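Local coordinates for protein transketolase (Campylobacter jejuni, PDB 3L84) that belongs to the transketolase family and carries a thiamine diphosphate binding domain, a pyrimidine binding domain and a transketolase-like C-terminal domain, at residues A[83-86]-A[87-90]; A[70-73]-A[74-78]; A[280-284]-A[285-289]; A[102-106]-A[107-111]; A[29-32]-A[33-37]. One frame throughout, in Å; residues are numbered along the deposited sequence. Where two conformers were deposited one is given.

In the fold
All five local contacts lie in the thiamine diphosphate binding domain. Interaction 2, on buried helix 69-79, touches each of the others. Its Tyr73 O lies 3.7 Å from Leu83 CD2 of interaction 1, and its Leu78 CD2 lies 3.6 Å from Ile282 CG2 of interaction 3. Leu72 CD2 reaches Pro102 CG of interaction 4 at 4.0 Å, while Leu71 CD2 packs on Leu35 CB of interaction 5 at 3.7 Å. Interaction 1 also meets interactions 3 and 4, whose centres are about 24 Å apart. Bound glycerol, probably from the crystallisation liquor, lies about 4 Å from the His77 side chain (interaction 2) and about 3 Å from that of Lys287 (interaction 3).

Interaction 1: A[83-86]-A[87-90]; sequences LSLE and DLKN
Ser84 and Asp87 form a capping box at the start of helix 85-88, and this is the tight part of the contact. Ser84 OG accepts from Asp87 N at 3.0 Å. In return Asp87 OD2 takes the N-H of Ser84 at 2.9 Å in an almost straight bond (176°), on the anti side of the carboxylate and 34° out of its plane. The serine hydroxyl reaches forward to the Asp87 N-H from a position between its own backbone N and carbonyl carbon (chi1 70°). On the inner side Leu83 CD2 meets Leu88 CD2 at 4.3 Å; these residues, just before the cap and four after it, make a hydrophobic staple. The outer side is looser. Glu86 OE1 and Lys89 NZ, 4.6 Å apart, are too far for a salt bridge; one water joins them, donating to OE1 at 2.7 Å and accepting from NZ at 2.9 Å. The extended lysine chain passes obliquely by Leu85, with Lys89 CE 4.1 Å from Leu85 CG. Leu88 rests on Tyr73 and His77 of helix 69-79, Leu83 covers Leu76 of the same helix, and the Asp87 carbonyl accepts from Thr98 in the following loop.

Interaction 2: A[70-73]-A[74-78]; sequences ALLY and SFLHL
Ser74 grips the carbonyl of Ala70 twice, one helical turn back. Its N-H bonds to Ala70 O at 3.0 Å and its hydroxyl donates to the same oxygen at 2.8 Å, the two donors arriving from opposite faces of the carbonyl plane, each tilted about 30° from it. The hydroxyl gets there because OG lies anti to the serine carbonyl carbon, beside the backbone N (chi1 -65°). A buried polar group is thereby satisfied inside its own helix.

Leu76 shows the apolar counterpart and can be followed outward. Its CB sits 3.7 Å from Leu72 O, which also accepts the Leu76 N-H. Leu76 CG comes closer to Leu72 O, at 3.3 Å, and meets the methyl Leu72 CD1 at 4.1 Å. Leu76 CD1 lies 4.1 Å from Leu72 CG and also approaches the carbonyl oxygen of Leu107. The branch CD2 turns toward Gly108 in the same loop. The two leucine side chains, a turn apart, cross obliquely in one apolar patch.

Ser74 faces Leu16, Ser17 and Met20 of helix 3-24, whereas the Tyr73 hydroxyl bonds to the carbonyl of Pro99. The serine-to-carbonyl bond to the residue four back is a familiar device of buried helices, here in helix 69-79 of the thiamine diphosphate binding fold.

Interaction 3: A[280-284]-A[285-289]; sequences FHIPQ and ASKIR
Apolar contact joins Ile282 to Lys287 across the start of helix 284-291: Ile282 CG2 lies 3.7 Å from Lys287 CB, with the two side chains crossing at about a right angle. Because Pro283 is the N-cap, these residues hold the positions of a hydrophobic staple, one just before the cap and the other fourth in the helix, although the lysine takes part through the root of its chain.

Backbone hydrogen bonds define the first turn. Lys287 N donates to Pro283 O at 2.9 Å, and Ile288 N to Gln284 O at 3.0 Å; both donors arrive nearly head-on to the carbonyl.

Mixed packing at the surface forms a third group. Gln284 is bent at chi2 (-66°), which folds its amide back over the turn. Gln284 OE1 then lies 3.7 Å from Lys287 CD, the two chains running side by side in the same direction, and Gln284 NE2 is 3.8 Å from Ile288 CD1. Gln284 also touches a crystal neighbour, which may influence this pose.

Helix 3-24 covers the inner face, where Ser286 OG bonds to Glu8 and Pro283 packs on Thr12, while Ile282 leans on His77 of helix 69-79.

Interaction 4: A[102-106]-A[107-111]; sequences PEIST and LGVEI
Two successive beta turns that share Thr106 shape this loop: type I from Glu103 to Thr106, then type II from Thr106 to Val109. The second turn is closed by Val109 N donating to Thr106 O at 3.1 Å (163° at the hydrogen), and Gly108 supplies the positive phi (103°) required at its third position. Val109 then folds back into the bend. Its CB is 3.4 Å from Thr106 O and 3.5 Å from Glu103 O, CG1 packs on Pro102 CB at 3.8 Å, and CG2 lies 3.9 Å from Thr106 CB. Ile104 comes from the other limb: with CG2 beside its backbone N (CG1 at chi1 64°), that methyl touches Ile111 CA at 3.6 Å. A water spans the same limbs, donating to Ile104 O at 2.8 Å and to Val109 O at 2.7 Å. Leu107 O, by contrast, is buried without a polar partner. Outside the turns, Thr106 OG1 bonds to the carbonyl of Lys97 and Glu110 forms a salt bridge with Arg58. The loop runs between helices 85-88 and 118-137; Ile111 rests on Asn122 and Phe126 of the latter, Ile104 on Met431 of helix 418-431, and Glu103 on Pro451 of the second subunit.

Interaction 5: A[29-32]-A[33-37]; sequences PGAP and LGLAD
The flat groups joining Pro29 to Leu33 and Ala31 to Leu35 are peptide carbonyls, for no aromatic ring takes part. Leu33 N meets Pro29 O at 3.2 Å, tilted 21° from the carbonyl plane, and the methyl Leu33 CD1 crowds the same oxygen at 3.4 Å. Gly34 N approaches Gly30 O in a similar way at 3.0 Å, tilted 18°. Leu35 N lies 2.8 Å from Ala31 O, nearly along the C=O axis, but its N-H is bent away from that line, while Leu35 CG lies 3.4 Å from that oxygen. As for the proline rings, Pro29 packs on Val21 and Leu260, and Pro32 on Ser17 and Leu71.

This lies at the beginning of helix 30-42 in the thiamine diphosphate binding domain. A proline is readily accommodated in a first helical turn, where a backbone N-H would have no acceptor within the helix, and Pro32 sits there. Beyond it the bonding is uneven: Leu35 N also makes a weak bond to Pro32 O at 3.3 Å, whereas Ala36 N, though 3.1 Å from that oxygen, is badly angled for one.

The unusual first torsion of Leu33, chi1 -92°, accompanies the close approach of its CD1 to Pro29 O. Ala31 CB and Leu35 CD1 are loosely packed, 4.5 Å apart. Further along, Asp37 forms a salt bridge with Arg14 of helix 3-24 and accepts a hydrogen bond from His215.

Interaction 1: A[83-86]-A[87-90]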
loop_
_atom_site.group_PDB
_atom_site.type_symbol
_atom_site.label_atom_id
_atom_site.label_comp_id
_atom_site.label_asym_id
_atom_site.label_seq_id
_atom_site.Cartn_x
_atom_site.Cartn_y
_atom_site.Cartn_z
ATOM N N LEU A 83 -9.242 -32.581 -7.607
ATOM C CA LEU A 83 -10.189 -31.564 -8.077
ATOM C C LEU A 83 -10.960 -32.268 -9.166
ATOM O O LEU A 83 -10.329 -32.761 -10.117
ATOM C CB LEU A 83 -9.436 -30.361 -8.620
ATOM C CG LEU A 83 -10.192 -29.086 -8.840
ATOM C CD1 LEU A 83 -10.834 -28.529 -7.546
ATOM C CD2 LEU A 83 -9.352 -27.969 -9.500
ATOM N N SER A 84 -12.276 -32.415 -8.980
ATOM C CA SER A 84 -13.105 -33.238 -9.846
ATOM C C SER A 84 -13.756 -32.447 -10.972
ATOM O O SER A 84 -13.786 -31.215 -10.976
ATOM C CB SER A 84 -14.189 -33.915 -9.028
ATOM O OG SER A 84 -15.135 -32.972 -8.589
ATOM N N LEU A 85 -14.338 -33.165 -11.918
ATOM C CA LEU A 85 -15.134 -32.540 -12.952
ATOM C C LEU A 85 -16.323 -31.792 -12.350
ATOM O O LEU A 85 -16.624 -30.672 -12.760
ATOM C CB LEU A 85 -15.598 -33.569 -13.983
ATOM C CG LEU A 85 -16.145 -32.988 -15.293
ATOM C CD1 LEU A 85 -15.048 -32.273 -16.099
ATOM C CD2 LEU A 85 -16.789 -34.118 -16.115
ATOM N N GLU A 86 -16.977 -32.368 -11.356
ATOM C CA GLU A 86 -18.047 -31.669 -10.679
ATOM C C GLU A 86 -17.558 -30.346 -10.061
ATOM O O GLU A 86 -18.258 -29.344 -10.085
ATOM C CB GLU A 86 -18.697 -32.535 -9.600
ATOM C CG GLU A 86 -20.069 -32.051 -9.190
ATOM C CD GLU A 86 -21.121 -32.062 -10.326
ATOM O OE1 GLU A 86 -20.980 -32.773 -11.356
ATOM O OE2 GLU A 86 -22.104 -31.317 -10.177
ATOM N N ASP A 87 -16.364 -30.361 -9.478
ATOM C CA ASP A 87 -15.816 -29.114 -8.940
ATOM C C ASP A 87 -15.689 -28.033 -10.036
ATOM O O ASP A 87 -15.994 -26.869 -9.816
ATOM C CB ASP A 87 -14.435 -29.362 -8.314
ATOM C CG ASP A 87 -14.480 -30.203 -7.065
ATOM O OD1 ASP A 87 -15.472 -30.127 -6.277
ATOM O OD2 ASP A 87 -13.481 -30.940 -6.818
ATOM N N LEU A 88 -15.247 -28.440 -11.213
ATOM C CA LEU A 88 -15.164 -27.490 -12.332
ATOM C C LEU A 88 -16.544 -26.926 -12.690
ATOM O O LEU A 88 -16.665 -25.754 -13.008
ATOM C CB LEU A 88 -14.507 -28.130 -13.566
ATOM C CG LEU A 88 -13.123 -28.783 -13.399
ATOM C CD1 LEU A 88 -12.578 -29.208 -14.767
ATOM C CD2 LEU A 88 -12.154 -27.819 -12.712
ATOM N N LYS A 89 -17.570 -27.767 -12.603
ATOM C CA LYS A 89 -18.941 -27.343 -12.834
ATOM C C LYS A 89 -19.517 -26.437 -11.753
ATOM O O LYS A 89 -20.618 -25.953 -11.890
ATOM C CB LYS A 89 -19.833 -28.585 -13.008
ATOM C CG LYS A 89 -19.579 -29.293 -14.311
ATOM C CD LYS A 89 -20.330 -30.623 -14.433
ATOM C CE LYS A 89 -19.922 -31.355 -15.731
ATOM N NZ LYS A 89 -20.598 -32.674 -15.919
ATOM N N ASN A 90 -18.778 -26.251 -10.669
ATOM C CA ASN A 90 -19.141 -25.402 -9.541
ATOM C C ASN A 90 -18.266 -24.136 -9.490
ATOM O O ASN A 90 -18.217 -23.453 -8.455
ATOM C CB ASN A 90 -18.984 -26.184 -8.230
ATOM C CG ASN A 90 -19.965 -27.322 -8.118
ATOM O OD1 ASN A 90 -21.010 -27.317 -8.783
ATOM N ND2 ASN A 90 -19.642 -28.302 -7.302
HETATM O O HOH W 1 -19.741 -33.886 -13.454
#

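Interaction 2: A[70-73]-A[74-78]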
loop_
_atom_site.group_PDB
_atom_site.type_symbol
_atom_site.label_atom_id
_atom_site.label_comp_id
_atom_site.label_asym_id
_atom_site.label_seq_id
_atom_site.Cartn_x
_atom_site.Cartn_y
_atom_site.Cartn_z
ATOM N N ALA A 70 -9.687 -20.430 -14.163
ATOM C CA ALA A 70 -10.318 -21.552 -14.830
ATOM C C ALA A 70 -9.292 -22.437 -15.538
ATOM O O ALA A 70 -9.420 -23.654 -15.612
ATOM C CB ALA A 70 -11.376 -21.054 -15.837
ATOM N N LEU A 71 -8.262 -21.819 -16.083
ATOM C CA LEU A 71 -7.213 -22.582 -16.763
ATOM C C LEU A 71 -6.408 -23.413 -15.766
ATOM O O LEU A 71 -6.094 -24.581 -16.013
ATOM C CB LEU A 71 -6.267 -21.653 -17.532
ATOM C CG LEU A 71 -5.149 -22.327 -18.321
ATOM C CD1 LEU A 71 -5.718 -23.176 -19.455
ATOM C CD2 LEU A 71 -4.110 -21.299 -18.889
ATOM N N LEU A 72 -6.044 -22.804 -14.628
ATOM C CA LEU A 72 -5.353 -23.539 -13.576
ATOM C C LEU A 72 -6.176 -24.725 -13.105
ATOM O O LEU A 72 -5.671 -25.841 -13.012
ATOM C CB LEU A 72 -5.005 -22.636 -12.400
ATOM C CG LEU A 72 -4.330 -23.301 -11.189
ATOM C CD1 LEU A 72 -3.051 -23.983 -11.541
ATOM C CD2 LEU A 72 -4.149 -22.243 -10.113
ATOM N N TYR A 73 -7.454 -24.501 -12.823
ATOM C CA TYR A 73 -8.306 -25.589 -12.342
ATOM C C TYR A 73 -8.450 -26.696 -13.392
ATOM O O TYR A 73 -8.428 -27.877 -13.054
ATOM C CB TYR A 73 -9.687 -25.036 -11.997
ATOM C CG TYR A 73 -9.725 -24.029 -10.877
ATOM C CD1 TYR A 73 -8.811 -24.039 -9.870
ATOM C CD2 TYR A 73 -10.711 -23.058 -10.832
ATOM C CE1 TYR A 73 -8.875 -23.103 -8.832
ATOM C CE2 TYR A 73 -10.804 -22.147 -9.813
ATOM C CZ TYR A 73 -9.882 -22.142 -8.832
ATOM O OH TYR A 73 -9.949 -21.216 -7.795
ATOM N N SER A 74 -8.578 -26.315 -14.653
ATOM C CA SER A 74 -8.643 -27.311 -15.719
ATOM C C SER A 74 -7.396 -28.199 -15.718
ATOM O O SER A 74 -7.497 -29.439 -15.787
ATOM C CB SER A 74 -8.785 -26.622 -17.055
ATOM O OG SER A 74 -10.013 -25.913 -17.212
ATOM N N PHE A 75 -6.228 -27.552 -15.627
ATOM C CA PHE A 75 -4.955 -28.260 -15.605
ATOM C C PHE A 75 -4.814 -29.160 -14.375
ATOM O O PHE A 75 -4.369 -30.302 -14.485
ATOM C CB PHE A 75 -3.819 -27.249 -15.679
ATOM C CG PHE A 75 -2.458 -27.864 -15.534
ATOM C CD1 PHE A 75 -1.978 -28.723 -16.496
ATOM C CD2 PHE A 75 -1.708 -27.657 -14.401
ATOM C CE1 PHE A 75 -0.731 -29.333 -16.344
ATOM C CE2 PHE A 75 -0.457 -28.256 -14.267
ATOM C CZ PHE A 75 0.015 -29.078 -15.246
ATOM N N LEU A 76 -5.218 -28.681 -13.201
ATOM C CA LEU A 76 -5.122 -29.524 -11.987
ATOM C C LEU A 76 -6.020 -30.749 -12.115
ATOM O O LEU A 76 -5.617 -31.879 -11.792
ATOM C CB LEU A 76 -5.473 -28.725 -10.737
ATOM C CG LEU A 76 -4.547 -27.571 -10.397
ATOM C CD1 LEU A 76 -5.051 -26.786 -9.161
ATOM C CD2 LEU A 76 -3.098 -28.036 -10.146
ATOM N N HIS A 77 -7.244 -30.567 -12.611
ATOM C CA HIS A 77 -8.150 -31.696 -12.802
ATOM C C HIS A 77 -7.560 -32.712 -13.797
ATOM O O HIS A 77 -7.513 -33.915 -13.558
ATOM C CB HIS A 77 -9.507 -31.228 -13.335
ATOM C CG HIS A 77 -10.412 -32.371 -13.626
ATOM N ND1 HIS A 77 -10.795 -32.761 -14.893
ATOM C CD2 HIS A 77 -10.906 -33.299 -12.778
ATOM C CE1 HIS A 77 -11.539 -33.855 -14.799
ATOM N NE2 HIS A 77 -11.607 -34.207 -13.530
ATOM N N LEU A 78 -7.120 -32.213 -14.939
ATOM C CA LEU A 78 -6.592 -33.086 -15.992
ATOM C C LEU A 78 -5.346 -33.841 -15.561
ATOM O O LEU A 78 -5.125 -34.967 -15.998
ATOM C CB LEU A 78 -6.284 -32.284 -17.251
ATOM C CG LEU A 78 -7.528 -31.799 -18.000
ATOM C CD1 LEU A 78 -7.177 -30.627 -18.943
ATOM C CD2 LEU A 78 -8.157 -32.944 -18.799
#

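Interaction 3: A[280-284]-A[285-289]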
loop_
_atom_site.group_PDB
_atom_site.type_symbol
_atom_site.label_atom_id
_atom_site.label_comp_id
_atom_site.label_asym_id
_atom_site.label_seq_id
_atom_site.Cartn_x
_atom_site.Cartn_y
_atom_site.Cartn_z
ATOM N N PHE A 280 -17.791 -29.645 -21.106
ATOM C CA PHE A 280 -16.903 -30.326 -20.171
ATOM C C PHE A 280 -16.380 -31.658 -20.718
ATOM O O PHE A 280 -16.381 -32.678 -20.019
ATOM C CB PHE A 280 -17.582 -30.488 -18.812
ATOM C CG PHE A 280 -17.913 -29.184 -18.159
ATOM C CD1 PHE A 280 -16.973 -28.523 -17.374
ATOM C CD2 PHE A 280 -19.137 -28.581 -18.349
ATOM C CE1 PHE A 280 -17.283 -27.289 -16.792
ATOM C CE2 PHE A 280 -19.438 -27.364 -17.757
ATOM C CZ PHE A 280 -18.499 -26.719 -16.982
ATOM N N HIS A 281 -15.967 -31.629 -21.986
ATOM C CA HIS A 281 -15.514 -32.811 -22.689
ATOM C C HIS A 281 -14.004 -32.930 -22.624
ATOM O O HIS A 281 -13.278 -31.977 -22.897
ATOM C CB HIS A 281 -15.925 -32.734 -24.162
ATOM C CG HIS A 281 -15.490 -33.929 -24.950
ATOM N ND1 HIS A 281 -15.956 -35.193 -24.680
ATOM C CD2 HIS A 281 -14.583 -34.062 -25.947
ATOM C CE1 HIS A 281 -15.373 -36.055 -25.498
ATOM N NE2 HIS A 281 -14.552 -35.390 -26.289
ATOM N N ILE A 282 -13.527 -34.126 -22.310
ATOM C CA ILE A 282 -12.099 -34.433 -22.315
ATOM C C ILE A 282 -11.855 -35.596 -23.286
ATOM O O ILE A 282 -12.224 -36.747 -23.000
ATOM C CB ILE A 282 -11.597 -34.775 -20.897
ATOM C CG1 ILE A 282 -11.959 -33.648 -19.913
ATOM C CG2 ILE A 282 -10.085 -35.088 -20.965
ATOM C CD1 ILE A 282 -11.695 -33.935 -18.429
ATOM N N PRO A 283 -11.274 -35.311 -24.466
ATOM C CA PRO A 283 -11.004 -36.412 -25.405
ATOM C C PRO A 283 -10.028 -37.425 -24.850
ATOM O O PRO A 283 -9.178 -37.074 -24.021
ATOM C CB PRO A 283 -10.392 -35.716 -26.626
ATOM C CG PRO A 283 -10.611 -34.291 -26.442
ATOM C CD PRO A 283 -10.834 -34.018 -25.004
ATOM N N GLN A 284 -10.139 -38.667 -25.292
ATOM C CA GLN A 284 -9.257 -39.742 -24.801
ATOM C C GLN A 284 -7.764 -39.498 -24.862
ATOM O O GLN A 284 -7.083 -39.726 -23.873
ATOM C CB GLN A 284 -9.551 -41.057 -25.545
ATOM C CG GLN A 284 -10.694 -41.820 -24.959
ATOM C CD GLN A 284 -10.404 -42.338 -23.566
ATOM O OE1 GLN A 284 -11.070 -41.955 -22.606
ATOM N NE2 GLN A 284 -9.399 -43.186 -23.434
ATOM N N ALA A 285 -7.218 -39.094 -26.003
ATOM C CA ALA A 285 -5.760 -38.955 -26.121
ATOM C C ALA A 285 -5.252 -37.934 -25.122
ATOM O O ALA A 285 -4.235 -38.157 -24.457
ATOM C CB ALA A 285 -5.337 -38.577 -27.574
ATOM N N SER A 286 -5.970 -36.820 -24.992
ATOM C CA SER A 286 -5.606 -35.767 -24.061
ATOM C C SER A 286 -5.788 -36.241 -22.630
ATOM O O SER A 286 -4.951 -35.959 -21.782
ATOM C CB SER A 286 -6.425 -34.497 -24.313
ATOM O OG SER A 286 -5.967 -33.866 -25.508
ATOM N N LYS A 287 -6.871 -36.966 -22.349
ATOM C CA LYS A 287 -7.117 -37.489 -21.000
ATOM C C LYS A 287 -5.926 -38.325 -20.511
ATOM O O LYS A 287 -5.398 -38.107 -19.420
ATOM C CB LYS A 287 -8.397 -38.335 -20.981
ATOM C CG LYS A 287 -8.781 -38.907 -19.620
ATOM C CD LYS A 287 -9.899 -39.933 -19.689
ATOM C CE LYS A 287 -9.934 -40.880 -18.474
ATOM N NZ LYS A 287 -10.290 -40.139 -17.231
ATOM N N ILE A 288 -5.502 -39.259 -21.351
ATOM C CA ILE A 288 -4.422 -40.173 -20.999
ATOM C C ILE A 288 -3.119 -39.415 -20.868
ATOM O O ILE A 288 -2.363 -39.650 -19.927
ATOM C CB ILE A 288 -4.280 -41.275 -22.069
ATOM C CG1 ILE A 288 -5.522 -42.154 -22.101
ATOM C CG2 ILE A 288 -3.041 -42.152 -21.843
ATOM C CD1 ILE A 288 -5.587 -42.960 -23.355
ATOM N N ARG A 289 -2.834 -38.530 -21.807
ATOM C CA ARG A 289 -1.578 -37.799 -21.788
ATOM C C ARG A 289 -1.461 -36.872 -20.572
ATOM O O ARG A 289 -0.451 -36.910 -19.863
ATOM C CB ARG A 289 -1.391 -37.037 -23.091
ATOM C CG ARG A 289 -0.092 -36.223 -23.195
ATOM C CD ARG A 289 1.198 -37.033 -23.016
ATOM N NE ARG A 289 1.396 -38.138 -23.949
ATOM C CZ ARG A 289 1.949 -38.038 -25.158
ATOM N NH1 ARG A 289 2.314 -36.865 -25.677
ATOM N NH2 ARG A 289 2.119 -39.133 -25.877
#

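Interaction 4: A[102-106]-A[107-111]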
loop_
_atom_site.group_PDB
_atom_site.type_symbol
_atom_site.label_atom_id
_atom_site.label_comp_id
_atom_site.label_asym_id
_atom_site.label_seq_id
_atom_site.Cartn_x
_atom_site.Cartn_y
_atom_site.Cartn_z
ATOM N N PRO A 102 -7.646 -18.111 -7.218
ATOM C CA PRO A 102 -7.217 -19.345 -6.523
ATOM C C PRO A 102 -6.894 -19.143 -5.046
ATOM O O PRO A 102 -6.335 -18.094 -4.642
ATOM C CB PRO A 102 -5.964 -19.764 -7.300
ATOM C CG PRO A 102 -6.059 -19.025 -8.644
ATOM C CD PRO A 102 -6.675 -17.711 -8.255
ATOM N N GLU A 103 -7.255 -20.164 -4.276
ATOM C CA GLU A 103 -7.107 -20.177 -2.806
ATOM C C GLU A 103 -6.353 -21.444 -2.446
ATOM O O GLU A 103 -6.558 -22.500 -3.053
ATOM C CB GLU A 103 -8.459 -20.179 -2.073
ATOM C CG GLU A 103 -9.312 -18.967 -2.400
ATOM C CD GLU A 103 -10.686 -18.941 -1.755
ATOM O OE1 GLU A 103 -11.023 -19.787 -0.899
ATOM O OE2 GLU A 103 -11.481 -18.052 -2.175
ATOM N N ILE A 104 -5.496 -21.395 -1.419
ATOM C CA ILE A 104 -4.673 -22.561 -1.087
ATOM C C ILE A 104 -5.451 -23.725 -0.488
ATOM O O ILE A 104 -4.945 -24.828 -0.424
ATOM C CB ILE A 104 -3.459 -22.195 -0.214
ATOM C CG1 ILE A 104 -3.878 -21.652 1.151
ATOM C CG2 ILE A 104 -2.532 -21.206 -0.991
ATOM C CD1 ILE A 104 -2.702 -21.743 2.180
ATOM N N SER A 105 -6.705 -23.503 -0.086
ATOM C CA SER A 105 -7.540 -24.615 0.313
ATOM C C SER A 105 -7.841 -25.564 -0.835
ATOM O O SER A 105 -8.189 -26.739 -0.603
ATOM C CB SER A 105 -8.820 -24.079 0.939
ATOM O OG SER A 105 -9.461 -23.128 0.122
ATOM N N THR A 106 -7.682 -25.121 -2.080
ATOM C CA THR A 106 -7.720 -26.022 -3.222
ATOM C C THR A 106 -6.342 -26.632 -3.384
ATOM O O THR A 106 -5.370 -25.996 -3.715
ATOM C CB THR A 106 -8.124 -25.284 -4.487
ATOM O OG1 THR A 106 -9.409 -24.646 -4.275
ATOM C CG2 THR A 106 -8.180 -26.221 -5.704
ATOM N N LEU A 107 -6.260 -27.934 -3.183
ATOM C CA LEU A 107 -4.986 -28.653 -3.317
ATOM C C LEU A 107 -4.366 -28.500 -4.691
ATOM O O LEU A 107 -5.051 -28.592 -5.732
ATOM C CB LEU A 107 -5.203 -30.149 -3.039
ATOM C CG LEU A 107 -5.066 -30.524 -1.562
ATOM C CD1 LEU A 107 -3.669 -31.075 -1.279
ATOM C CD2 LEU A 107 -5.398 -29.405 -0.569
ATOM N N GLY A 108 -3.074 -28.190 -4.698
ATOM C CA GLY A 108 -2.386 -27.898 -5.919
ATOM C C GLY A 108 -2.145 -26.420 -6.153
ATOM O O GLY A 108 -1.305 -26.062 -6.941
ATOM N N VAL A 109 -2.894 -25.532 -5.486
ATOM C CA VAL A 109 -2.697 -24.100 -5.629
ATOM C C VAL A 109 -1.534 -23.686 -4.724
ATOM O O VAL A 109 -1.577 -23.853 -3.498
ATOM C CB VAL A 109 -3.959 -23.331 -5.259
ATOM C CG1 VAL A 109 -3.651 -21.843 -5.165
ATOM C CG2 VAL A 109 -5.082 -23.601 -6.279
ATOM N N GLU A 110 -0.484 -23.132 -5.299
ATOM C CA GLU A 110 0.712 -22.859 -4.529
ATOM C C GLU A 110 0.557 -21.700 -3.567
ATOM O O GLU A 110 1.131 -21.706 -2.476
ATOM C CB GLU A 110 1.908 -22.607 -5.459
ATOM C CG GLU A 110 2.386 -23.870 -6.214
ATOM C CD GLU A 110 3.015 -24.931 -5.342
ATOM O OE1 GLU A 110 3.341 -24.635 -4.170
ATOM O OE2 GLU A 110 3.186 -26.051 -5.867
ATOM N N ILE A 111 -0.155 -20.689 -4.002
ATOM C CA ILE A 111 -0.290 -19.448 -3.241
ATOM C C ILE A 111 -1.515 -18.747 -3.758
ATOM O O ILE A 111 -1.867 -18.898 -4.924
ATOM C CB ILE A 111 1.017 -18.616 -3.338
ATOM C CG1 ILE A 111 1.033 -17.442 -2.343
ATOM C CG2 ILE A 111 1.235 -18.077 -4.738
ATOM C CD1 ILE A 111 2.439 -17.040 -1.918
HETATM O O HOH W 2 -2.521 -25.573 -1.637
#

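Interaction 5: A[29-32]-A[33-37]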
loop_
_atom_site.group_PDB
_atom_site.type_symbol
_atom_site.label_atom_id
_atom_site.label_comp_id
_atom_site.label_asym_id
_atom_site.label_seq_id
_atom_site.Cartn_x
_atom_site.Cartn_y
_atom_site.Cartn_z
ATOM N N PRO A 29 -12.430 -15.675 -19.446
ATOM C CA PRO A 29 -12.064 -16.744 -20.394
ATOM C C PRO A 29 -10.945 -16.386 -21.375
ATOM O O PRO A 29 -10.326 -17.296 -21.962
ATOM C CB PRO A 29 -13.364 -16.949 -21.168
ATOM C CG PRO A 29 -13.966 -15.597 -21.183
ATOM C CD PRO A 29 -13.614 -14.925 -19.891
ATOM N N GLY A 30 -10.700 -15.093 -21.577
ATOM C CA GLY A 30 -9.777 -14.664 -22.625
ATOM C C GLY A 30 -8.345 -15.077 -22.407
ATOM O O GLY A 30 -7.705 -15.603 -23.323
ATOM N N ALA A 31 -7.842 -14.821 -21.209
ATOM C CA ALA A 31 -6.477 -15.262 -20.883
ATOM C C ALA A 31 -6.284 -16.785 -20.876
ATOM O O ALA A 31 -5.288 -17.263 -21.401
ATOM C CB ALA A 31 -5.957 -14.591 -19.601
ATOM N N PRO A 32 -7.225 -17.558 -20.309
ATOM C CA PRO A 32 -7.116 -19.016 -20.449
ATOM C C PRO A 32 -6.916 -19.466 -21.885
ATOM O O PRO A 32 -6.078 -20.320 -22.170
ATOM C CB PRO A 32 -8.425 -19.495 -19.857
ATOM C CG PRO A 32 -8.645 -18.469 -18.722
ATOM C CD PRO A 32 -8.219 -17.154 -19.302
ATOM N N LEU A 33 -7.704 -18.894 -22.803
ATOM C CA LEU A 33 -7.584 -19.243 -24.215
ATOM C C LEU A 33 -6.254 -18.779 -24.799
ATOM O O LEU A 33 -5.659 -19.497 -25.610
ATOM C CB LEU A 33 -8.764 -18.699 -25.032
ATOM C CG LEU A 33 -9.946 -19.651 -25.190
ATOM C CD1 LEU A 33 -10.534 -20.096 -23.844
ATOM C CD2 LEU A 33 -11.020 -18.999 -26.037
ATOM N N GLY A 34 -5.780 -17.618 -24.379
ATOM C CA GLY A 34 -4.504 -17.094 -24.839
ATOM C C GLY A 34 -3.314 -17.875 -24.335
ATOM O O GLY A 34 -2.301 -17.914 -25.012
ATOM N N LEU A 35 -3.459 -18.514 -23.181
ATOM C CA LEU A 35 -2.363 -19.187 -22.495
ATOM C C LEU A 35 -2.378 -20.713 -22.686
ATOM O O LEU A 35 -1.463 -21.416 -22.247
ATOM C CB LEU A 35 -2.368 -18.881 -20.999
ATOM C CG LEU A 35 -1.974 -17.446 -20.655
ATOM C CD1 LEU A 35 -2.325 -17.182 -19.190
ATOM C CD2 LEU A 35 -0.520 -17.252 -20.924
ATOM N N ALA A 36 -3.393 -21.248 -23.356
ATOM C CA ALA A 36 -3.578 -22.697 -23.381
ATOM C C ALA A 36 -2.480 -23.461 -24.114
ATOM O O ALA A 36 -2.118 -24.572 -23.695
ATOM C CB ALA A 36 -4.934 -23.055 -23.969
ATOM N N ASP A 37 -1.924 -22.848 -25.160
ATOM C CA ASP A 37 -0.847 -23.511 -25.874
ATOM C C ASP A 37 0.427 -23.562 -25.019
ATOM O O ASP A 37 1.112 -24.593 -24.955
ATOM C CB ASP A 37 -0.580 -22.820 -27.218
ATOM C CG ASP A 37 -1.804 -22.807 -28.118
ATOM O OD1 ASP A 37 -2.505 -23.842 -28.221
ATOM O OD2 ASP A 37 -2.115 -21.744 -28.678
#